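Local coordinates for Myo-inositol 2-dehydrogenase (Thermotoga maritima, PDB 3EZY), which catalyses the NAD(+)-dependent oxidation of myo-inositol to scyllo-inosose and so probably serves in myo-inositol degradation, at residues A[27-32]-A[47-52]; A[188-193]-A[218-223]. One frame throughout, in Å; residues are numbered along the deposited sequence.

The two contacts lie in different domains of the chain. Contact 1 joins residues 27-32 and 47-52 at one border of the parallel sheet in the NAD-binding Rossmann domain. Contact 2 joins residues 188-193 and 218-223 in the mixed sheet of the C-terminal domain. The centres of contact 1 and contact 2 are about 44 Å apart, on opposite sides of the chain's centre. The nearest atoms of contact 1 and contact 2 are about 30 Å apart. Contact 1 lies near the putative Rossmann glycine motif G9, G11 and G14: the side chain of I32 comes close to it without touching. Contact 2 instead faces a second subunit of the four-chain assembly. No other chain of the assembly touches contact 1.

Contact 1: residues A[27-32]-A[47-52]; sequences AILYAI and LGVEKA
V49 packs against residues 29-32 of strand 27-33 with both of its methyls. Its CB points toward that strand. CG1 lies anti to the backbone N (chi1 -170°) and sits over the peptide between Y30 and A31, with CG1 3.3 Å from Y30 O. CG2 turns to the leucine side, where it lies 3.6 Å from L29 CD2. It also reaches I32 CD1 more loosely. L29 CD2 meets a second partner there, L47 CD1 at 3.8 Å, and the L29 and L47 side chains cross at about a right angle. A18 of helix 12-20 touches both leucines.

Beyond V49 the backbones pair in parallel. K51 N donates to Y30 O at 3.1 Å, and K51 O accepts from I32 N at 2.9 Å. These two bonds flank A31, which pairs with K51. I32 pairs next with A52, and I32 is also backbone-bonded to Y53. I32 CG1 and A52 CB are 4.0 Å apart on the face covered by L40 of helix 37-47.

The ring of Y30 runs beside K51, and the two side chains point the same way. K51 CG lies 3.6 Å from Y30 OH, while the hydroxyl is hydrogen-bonded to N64. The E50 and Y30 side chains cross at about a right angle, but the carboxylate plane is only 28° from that of the ring. E50 OE2 is 3.8 Å from Y30 CD1.

The two strands and helix 37-47 between them form a beta-alpha-beta unit. This right-handed crossover is the building block of the Rossmann fold, and strand 51-53 lies at the border of its sheet within this chain.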
# COMPACT_ATOMS: atom_id res chain seq x y z
N ALA A 27 -10.36 -37.69 -10.67
CA ALA A 27 -9.97 -38.36 -9.45
C ALA A 27 -11.24 -38.50 -8.60
O ALA A 27 -12.01 -37.56 -8.49
CB ALA A 27 -8.92 -37.55 -8.72
N ILE A 28 -11.51 -39.67 -8.05
CA ILE A 28 -12.62 -39.72 -7.10
C ILE A 28 -12.25 -40.25 -5.75
O ILE A 28 -11.36 -41.08 -5.61
CB ILE A 28 -13.88 -40.52 -7.56
CG1 ILE A 28 -13.60 -42.02 -7.67
CG2 ILE A 28 -14.54 -39.91 -8.82
CD1 ILE A 28 -14.79 -42.84 -7.27
N LEU A 29 -12.98 -39.77 -4.76
CA LEU A 29 -12.88 -40.28 -3.41
C LEU A 29 -13.62 -41.62 -3.34
O LEU A 29 -14.84 -41.64 -3.33
CB LEU A 29 -13.54 -39.32 -2.44
CG LEU A 29 -13.48 -39.73 -0.96
CD1 LEU A 29 -12.03 -39.87 -0.45
CD2 LEU A 29 -14.20 -38.68 -0.18
N TYR A 30 -12.86 -42.71 -3.29
CA TYR A 30 -13.45 -44.05 -3.31
C TYR A 30 -13.55 -44.64 -1.92
O TYR A 30 -14.50 -45.38 -1.63
CB TYR A 30 -12.65 -44.98 -4.22
CG TYR A 30 -13.07 -46.43 -4.13
CD1 TYR A 30 -14.14 -46.90 -4.86
CD2 TYR A 30 -12.39 -47.32 -3.32
CE1 TYR A 30 -14.53 -48.22 -4.79
CE2 TYR A 30 -12.78 -48.64 -3.24
CZ TYR A 30 -13.85 -49.08 -3.98
OH TYR A 30 -14.24 -50.41 -3.92
N ALA A 31 -12.55 -44.37 -1.08
CA ALA A 31 -12.51 -44.97 0.26
C ALA A 31 -11.97 -44.01 1.30
O ALA A 31 -11.11 -43.20 1.01
CB ALA A 31 -11.66 -46.26 0.26
N ILE A 32 -12.48 -44.14 2.51
CA ILE A 32 -11.94 -43.40 3.63
C ILE A 32 -11.66 -44.35 4.78
O ILE A 32 -12.25 -45.45 4.86
CB ILE A 32 -12.92 -42.27 4.10
CG1 ILE A 32 -14.34 -42.83 4.39
CG2 ILE A 32 -12.91 -41.13 3.10
CD1 ILE A 32 -15.27 -41.82 5.05
N LEU A 47 -20.09 -37.43 2.52
CA LEU A 47 -19.43 -37.32 1.22
C LEU A 47 -19.84 -38.38 0.19
O LEU A 47 -19.31 -38.40 -0.92
CB LEU A 47 -17.89 -37.28 1.39
CG LEU A 47 -17.32 -36.16 2.26
CD1 LEU A 47 -15.83 -36.23 2.28
CD2 LEU A 47 -17.77 -34.77 1.79
N GLY A 48 -20.76 -39.26 0.54
CA GLY A 48 -21.18 -40.33 -0.38
C GLY A 48 -20.03 -41.22 -0.81
O GLY A 48 -19.84 -41.46 -1.99
N VAL A 49 -19.22 -41.70 0.14
CA VAL A 49 -18.04 -42.49 -0.22
C VAL A 49 -18.43 -43.96 -0.32
O VAL A 49 -19.13 -44.46 0.54
CB VAL A 49 -16.91 -42.34 0.84
CG1 VAL A 49 -15.63 -42.96 0.34
CG2 VAL A 49 -16.70 -40.89 1.20
N GLU A 50 -17.94 -44.64 -1.34
CA GLU A 50 -18.19 -46.08 -1.50
C GLU A 50 -17.79 -46.98 -0.33
O GLU A 50 -18.59 -47.82 0.10
CB GLU A 50 -17.49 -46.60 -2.75
CG GLU A 50 -18.44 -46.80 -3.88
CD GLU A 50 -18.27 -45.78 -4.98
OE1 GLU A 50 -19.07 -45.85 -5.93
OE2 GLU A 50 -17.34 -44.94 -4.92
N LYS A 51 -16.55 -46.85 0.14
CA LYS A 51 -16.02 -47.73 1.17
C LYS A 51 -15.48 -46.94 2.37
O LYS A 51 -14.80 -45.93 2.22
CB LYS A 51 -14.87 -48.56 0.58
CG LYS A 51 -15.29 -49.47 -0.56
CD LYS A 51 -16.26 -50.58 -0.06
CE LYS A 51 -15.84 -51.12 1.31
NZ LYS A 51 -16.66 -52.27 1.78
N ALA A 52 -15.77 -47.42 3.56
CA ALA A 52 -15.20 -46.80 4.74
C ALA A 52 -14.57 -47.92 5.52
O ALA A 52 -15.22 -48.91 5.80
CB ALA A 52 -16.30 -46.11 5.55

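Contact 2: residues A[188-193]-A[218-223]; sequences EVEEVF and RFKSGA
Strands 189-197 and 212-219 run antiparallel, and a classic beta bulge sets E190 and E191 opposite the single residue R218. E190 N donates to R218 O at 2.7 Å, almost straight at 176°. E191 N adds a weak bond to the same oxygen. R218 N returns a bond to E191 O at 3.0 Å. At the other end K220 N donates to E188 O, 2.9 Å away. A type I turn from F219 to G222 then reverses the chain.

F219 CG lies anti to the carbonyl carbon (chi1 -64°), and its ring meets V189. V189 CG2 is 3.7 Å from F219 CE1, and the two side chains cross obliquely. An alanine in place of F219 would probably leave V189 CG2 without its ring partner and open a gap beside A181 and M185, which the ring also touches.

E191 and R218 share one face of the sheet, side by side and pointing the same way. Their carboxylate and guanidinium planes are 72° apart. E191 OE2 is 4.4 Å from R218 NE, too far apart for a salt bridge. R218 NE instead forms a salt bridge with D195 of the second subunit. E190 CG lies 3.5 Å from K220 N, and a bend at chi2 brings CD over to K220 CA and CB. E190 OE2 is 3.6 Å from K220 CB.

The pair joins neighbouring strands of the mixed sheet, and strand 329-330 bonds to the other side of 189-197. Helix 306-325 packs on V189 through L315, and helix 174-185 packs on F219.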
# COMPACT_ATOMS: atom_id res chain seq x y z
N GLU A 188 21.13 -25.96 -1.84
CA GLU A 188 21.13 -26.57 -0.52
C GLU A 188 21.68 -25.66 0.54
O GLU A 188 22.54 -24.80 0.28
CB GLU A 188 21.93 -27.90 -0.53
CG GLU A 188 21.34 -28.96 -1.50
CD GLU A 188 19.94 -29.44 -1.10
OE1 GLU A 188 19.55 -29.30 0.08
OE2 GLU A 188 19.24 -30.01 -1.95
N VAL A 189 21.16 -25.87 1.75
CA VAL A 189 21.74 -25.30 2.97
C VAL A 189 22.91 -26.15 3.50
O VAL A 189 22.83 -27.38 3.57
CB VAL A 189 20.70 -25.24 4.07
CG1 VAL A 189 21.29 -24.62 5.37
CG2 VAL A 189 19.50 -24.50 3.59
N GLU A 190 23.98 -25.50 3.94
CA GLU A 190 25.11 -26.25 4.41
C GLU A 190 25.28 -26.16 5.91
O GLU A 190 25.82 -27.07 6.52
CB GLU A 190 26.37 -25.72 3.74
CG GLU A 190 26.12 -25.41 2.29
CD GLU A 190 26.71 -26.44 1.35
OE1 GLU A 190 26.12 -27.54 1.17
OE2 GLU A 190 27.77 -26.12 0.77
N GLU A 191 24.81 -25.05 6.48
CA GLU A 191 25.00 -24.76 7.89
C GLU A 191 23.81 -23.98 8.49
O GLU A 191 23.19 -23.16 7.81
CB GLU A 191 26.28 -23.94 8.00
CG GLU A 191 26.90 -23.86 9.34
CD GLU A 191 28.39 -23.55 9.22
OE1 GLU A 191 29.15 -23.90 10.14
OE2 GLU A 191 28.79 -22.96 8.18
N VAL A 192 23.52 -24.21 9.76
CA VAL A 192 22.39 -23.59 10.40
C VAL A 192 22.77 -23.10 11.80
O VAL A 192 23.55 -23.76 12.50
CB VAL A 192 21.25 -24.62 10.51
CG1 VAL A 192 20.20 -24.20 11.45
CG2 VAL A 192 20.65 -24.93 9.12
N PHE A 193 22.22 -21.97 12.21
CA PHE A 193 22.28 -21.54 13.61
C PHE A 193 20.88 -21.19 14.09
O PHE A 193 20.15 -20.49 13.38
CB PHE A 193 23.14 -20.29 13.77
CG PHE A 193 23.05 -19.70 15.14
CD1 PHE A 193 23.84 -20.17 16.15
CD2 PHE A 193 22.11 -18.71 15.44
CE1 PHE A 193 23.76 -19.66 17.41
CE2 PHE A 193 22.01 -18.17 16.70
CZ PHE A 193 22.82 -18.66 17.71
N ARG A 218 23.07 -20.78 6.04
CA ARG A 218 24.09 -20.50 5.05
C ARG A 218 23.94 -21.51 3.91
O ARG A 218 24.08 -22.76 4.09
CB ARG A 218 25.49 -20.56 5.66
CG ARG A 218 26.56 -20.66 4.60
CD ARG A 218 27.97 -20.63 5.20
NE ARG A 218 28.31 -19.31 5.70
CZ ARG A 218 28.84 -18.34 4.96
NH1 ARG A 218 29.10 -18.55 3.67
NH2 ARG A 218 29.10 -17.17 5.51
N PHE A 219 23.69 -20.98 2.73
CA PHE A 219 23.54 -21.81 1.54
C PHE A 219 24.88 -22.07 0.84
O PHE A 219 25.87 -21.34 1.02
CB PHE A 219 22.62 -21.13 0.54
CG PHE A 219 21.21 -20.97 1.03
CD1 PHE A 219 20.25 -21.95 0.75
CD2 PHE A 219 20.85 -19.82 1.77
CE1 PHE A 219 18.93 -21.79 1.16
CE2 PHE A 219 19.55 -19.65 2.20
CZ PHE A 219 18.58 -20.63 1.91
N LYS A 220 24.89 -23.11 0.02
CA LYS A 220 26.07 -23.51 -0.74
C LYS A 220 26.77 -22.34 -1.45
O LYS A 220 27.98 -22.25 -1.41
CB LYS A 220 25.65 -24.58 -1.75
CG LYS A 220 26.72 -25.08 -2.67
CD LYS A 220 26.11 -26.20 -3.55
CE LYS A 220 26.83 -26.33 -4.89
NZ LYS A 220 28.25 -26.77 -4.63
N SER A 221 25.99 -21.44 -2.05
CA SER A 221 26.53 -20.28 -2.78
C SER A 221 27.11 -19.18 -1.88
O SER A 221 27.70 -18.22 -2.38
CB SER A 221 25.42 -19.65 -3.65
OG SER A 221 24.43 -18.99 -2.83
N GLY A 222 26.93 -19.29 -0.57
CA GLY A 222 27.27 -18.18 0.34
C GLY A 222 26.10 -17.23 0.63
O GLY A 222 26.19 -16.39 1.51
N ALA A 223 25.01 -17.35 -0.12
CA ALA A 223 23.77 -16.62 0.21
C ALA A 223 23.42 -16.96 1.67
O ALA A 223 23.78 -18.04 2.18
CB ALA A 223 22.65 -17.06 -0.73